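Side-chain contact in transcription activator HlyU (Vibrio vulnificus, PDB 3JTH), which probably binds DNA as a dimeric ArsR-type winged helix-turn-helix regulator and activates transcription, with rtxA as a likely target: residues V14-A19 against E82-M87. Residues are numbered along the deposited sequence; the frame is centred on the assembly and turned at random.
Sequences VVLLKA and EEVKAM
L16 reaches from helix 2-20 onto the first two turns of helix 82-94, where its two methyls are shared out among E83, V84 and M87. These are the first and last helices of an ArsR-type winged helix-turn-helix protein, the pair that flanks the DNA-binding fold and, in this family, commonly builds the dimer interface. Their short segments are inclined at 63°, with axes 10.8 Å apart at closest approach, a spacing bridged largely by the one leucine. L16 holds CG opposite its backbone N (chi1 175°), which carries the two methyls outward from its own helix and parts them over the opposing helix. CD2 occupies the fork between E83 and M87, neighbours one helical turn apart, lying 3.6 Å from E83 CB and 3.9 Å from M87 CG. CD1 turns instead to V84, where it sits 4.0 Å from V84 CB, the two side chains running at about a right angle. E83 contributes only the aliphatic root of its side chain; a bend at chi2 (76°) carries the carboxylate away from the leucine. M87, a selenomethionine, points its CB toward helix 2-20 and brings CG against L16, while the selenium turns away from CD2. No hydrogen bond crosses between the segments, and the buried part of the contact is apolar. L65 touches both L16 and V84, and M20 packs on V84 and M87, extending the apolar cluster within the subunit. The dimer partner adds to it: M87 meets M87 of the second subunit, and Y95 of that subunit packs on E83. At the start of helix 82-94, the V84 backbone N that lies 4.0 Å from L16 CD1 is hydrogen-bonded to S81 OG.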
ATOM      1  N   VAL A  14      -4.964  -5.803  -1.710  1.00 41.38           N
ATOM      2  CA  VAL A  14      -3.984  -5.723  -2.793  1.00 41.12           C
ATOM      3  C   VAL A  14      -4.500  -4.883  -3.952  1.00 39.65           C
ATOM      4  O   VAL A  14      -3.716  -4.267  -4.675  1.00 39.82           O
ATOM      5  CB  VAL A  14      -3.598  -7.120  -3.308  1.00 40.81           C
ATOM      6  CG1 VAL A  14      -2.758  -6.996  -4.566  1.00 38.48           C
ATOM      7  CG2 VAL A  14      -2.826  -7.871  -2.227  1.00 41.73           C
ATOM      8  N   VAL A  15      -5.818  -4.855  -4.130  1.00 39.21           N
ATOM      9  CA  VAL A  15      -6.426  -4.051  -5.192  1.00 36.61           C
ATOM     10  C   VAL A  15      -6.096  -2.572  -4.958  1.00 34.70           C
ATOM     11  O   VAL A  15      -5.579  -1.889  -5.837  1.00 34.67           O
ATOM     12  CB  VAL A  15      -7.961  -4.225  -5.216  1.00 37.33           C
ATOM     13  CG1 VAL A  15      -8.615  -3.086  -6.003  1.00 37.04           C
ATOM     14  CG2 VAL A  15      -8.311  -5.577  -5.845  1.00 37.43           C
ATOM     15  N   LEU A  16      -6.406  -2.084  -3.765  1.00 31.95           N
ATOM     16  CA  LEU A  16      -6.124  -0.695  -3.418  1.00 30.45           C
ATOM     17  C   LEU A  16      -4.614  -0.447  -3.487  1.00 30.01           C
ATOM     18  O   LEU A  16      -4.163   0.554  -4.046  1.00 30.08           O
ATOM     19  CB  LEU A  16      -6.627  -0.400  -1.999  1.00 34.98           C
ATOM     20  CG  LEU A  16      -6.335   0.977  -1.398  1.00 36.05           C
ATOM     21  CD1 LEU A  16      -7.065   2.059  -2.185  1.00 35.76           C
ATOM     22  CD2 LEU A  16      -6.778   0.992   0.050  1.00 37.69           C
ATOM     23  N   LEU A  17      -3.841  -1.362  -2.915  1.00 27.40           N
ATOM     24  CA  LEU A  17      -2.382  -1.236  -2.884  1.00 29.58           C
ATOM     25  C   LEU A  17      -1.742  -1.016  -4.250  1.00 29.06           C
ATOM     26  O   LEU A  17      -0.906  -0.134  -4.416  1.00 24.74           O
ATOM     27  CB  LEU A  17      -1.777  -2.470  -2.214  1.00 42.45           C
ATOM     28  CG  LEU A  17      -1.326  -2.370  -0.753  1.00 44.73           C
ATOM     29  CD1 LEU A  17      -2.135  -1.338   0.007  1.00 44.27           C
ATOM     30  CD2 LEU A  17      -1.449  -3.746  -0.118  1.00 44.00           C
ATOM     31  N   LYS A  18      -2.140  -1.828  -5.225  1.00 32.53           N
ATOM     32  CA  LYS A  18      -1.622  -1.714  -6.579  1.00 32.37           C
ATOM     33  C   LYS A  18      -2.018  -0.390  -7.205  1.00 31.37           C
ATOM     34  O   LYS A  18      -1.241   0.215  -7.940  1.00 31.53           O
ATOM     35  CB  LYS A  18      -2.152  -2.857  -7.453  1.00 41.91           C
ATOM     36  CG  LYS A  18      -1.490  -4.201  -7.200  1.00 44.23           C
ATOM     37  CD  LYS A  18      -2.089  -5.289  -8.084  1.00 45.71           C
ATOM     38  CE  LYS A  18      -1.396  -6.629  -7.854  1.00 46.36           C
ATOM     39  NZ  LYS A  18      -1.959  -7.707  -8.709  1.00 48.99           N
ATOM     40  N   ALA A  19      -3.232   0.057  -6.925  1.00 36.09           N
ATOM     41  CA  ALA A  19      -3.703   1.317  -7.481  1.00 36.84           C
ATOM     42  C   ALA A  19      -2.872   2.478  -6.954  1.00 37.69           C
ATOM     43  O   ALA A  19      -2.641   3.451  -7.666  1.00 40.70           O
ATOM     44  CB  ALA A  19      -5.161   1.537  -7.135  1.00 30.72           C
ATOM     45  N   GLU A  82     -13.298   5.638   0.438  1.00 31.28           N
ATOM     46  CA  GLU A  82     -12.992   5.786   1.852  1.00 32.58           C
ATOM     47  C   GLU A  82     -11.696   5.074   2.220  1.00 31.89           C
ATOM     48  O   GLU A  82     -10.993   5.474   3.153  1.00 31.89           O
ATOM     49  CB  GLU A  82     -14.129   5.216   2.695  1.00 44.86           C
ATOM     50  CG  GLU A  82     -15.421   6.006   2.626  1.00 48.25           C
ATOM     51  CD  GLU A  82     -15.212   7.479   2.939  1.00 51.44           C
ATOM     52  OE1 GLU A  82     -14.431   7.784   3.868  1.00 53.57           O
ATOM     53  OE2 GLU A  82     -15.831   8.332   2.263  1.00 50.60           O
ATOM     54  N   GLU A  83     -11.392   4.000   1.501  1.00 32.83           N
ATOM     55  CA  GLU A  83     -10.175   3.250   1.768  1.00 32.88           C
ATOM     56  C   GLU A  83      -8.926   4.085   1.434  1.00 31.13           C
ATOM     57  O   GLU A  83      -8.012   4.202   2.248  1.00 29.44           O
ATOM     58  CB  GLU A  83     -10.157   1.951   0.955  1.00 41.33           C
ATOM     59  CG  GLU A  83     -11.176   0.891   1.388  1.00 44.98           C
ATOM     60  CD  GLU A  83     -12.591   1.210   0.940  1.00 46.36           C
ATOM     61  OE1 GLU A  83     -12.744   1.722  -0.191  1.00 47.92           O
ATOM     62  OE2 GLU A  83     -13.544   0.941   1.707  1.00 46.99           O
ATOM     63  N   VAL A  84      -8.885   4.676   0.245  1.00 29.37           N
ATOM     64  CA  VAL A  84      -7.720   5.471  -0.112  1.00 30.19           C
ATOM     65  C   VAL A  84      -7.596   6.681   0.819  1.00 28.79           C
ATOM     66  O   VAL A  84      -6.489   7.040   1.224  1.00 29.26           O
ATOM     67  CB  VAL A  84      -7.774   5.937  -1.576  1.00 33.97           C
ATOM     68  CG1 VAL A  84      -8.768   7.083  -1.748  1.00 37.65           C
ATOM     69  CG2 VAL A  84      -6.380   6.338  -2.030  1.00 36.39           C
ATOM     70  N   LYS A  85      -8.728   7.294   1.165  1.00 27.75           N
ATOM     71  CA  LYS A  85      -8.719   8.443   2.063  1.00 29.60           C
ATOM     72  C   LYS A  85      -8.015   8.098   3.374  1.00 29.88           C
ATOM     73  O   LYS A  85      -7.196   8.875   3.864  1.00 30.03           O
ATOM     74  CB  LYS A  85     -10.145   8.928   2.363  1.00 34.20           C
ATOM     75  CG  LYS A  85     -10.813   9.725   1.240  1.00 36.52           C
ATOM     76  CD  LYS A  85     -12.254  10.100   1.605  1.00 40.03           C
ATOM     77  CE  LYS A  85     -12.926  10.913   0.500  1.00 42.75           C
ATOM     78  NZ  LYS A  85     -14.368  11.162   0.796  1.00 45.35           N
ATOM     79  N   ALA A  86      -8.337   6.936   3.937  1.00 31.75           N
ATOM     80  CA  ALA A  86      -7.737   6.489   5.190  1.00 31.35           C
ATOM     81  C   ALA A  86      -6.244   6.160   5.041  1.00 30.72           C
ATOM     82  O   ALA A  86      -5.423   6.576   5.861  1.00 29.57           O
ATOM     83  CB  ALA A  86      -8.495   5.275   5.714  1.00 43.13           C
HETATM   84  N   MSE A  87      -5.890   5.410   4.004  1.00 27.84           N
HETATM   85  CA  MSE A  87      -4.490   5.068   3.767  1.00 29.45           C
HETATM   86  C   MSE A  87      -3.701   6.349   3.520  1.00 28.46           C
HETATM   87  O   MSE A  87      -2.574   6.494   3.993  1.00 25.60           O
HETATM   88  CB  MSE A  87      -4.349   4.141   2.555  1.00 41.01           C
HETATM   89  CG  MSE A  87      -4.584   2.663   2.853  1.00 49.96           C
HETATM   90 SE   MSE A  87      -3.272   1.876   4.064  1.00 69.25          SE
HETATM   91  CE  MSE A  87      -1.747   2.995   3.659  1.00 52.14           C
TER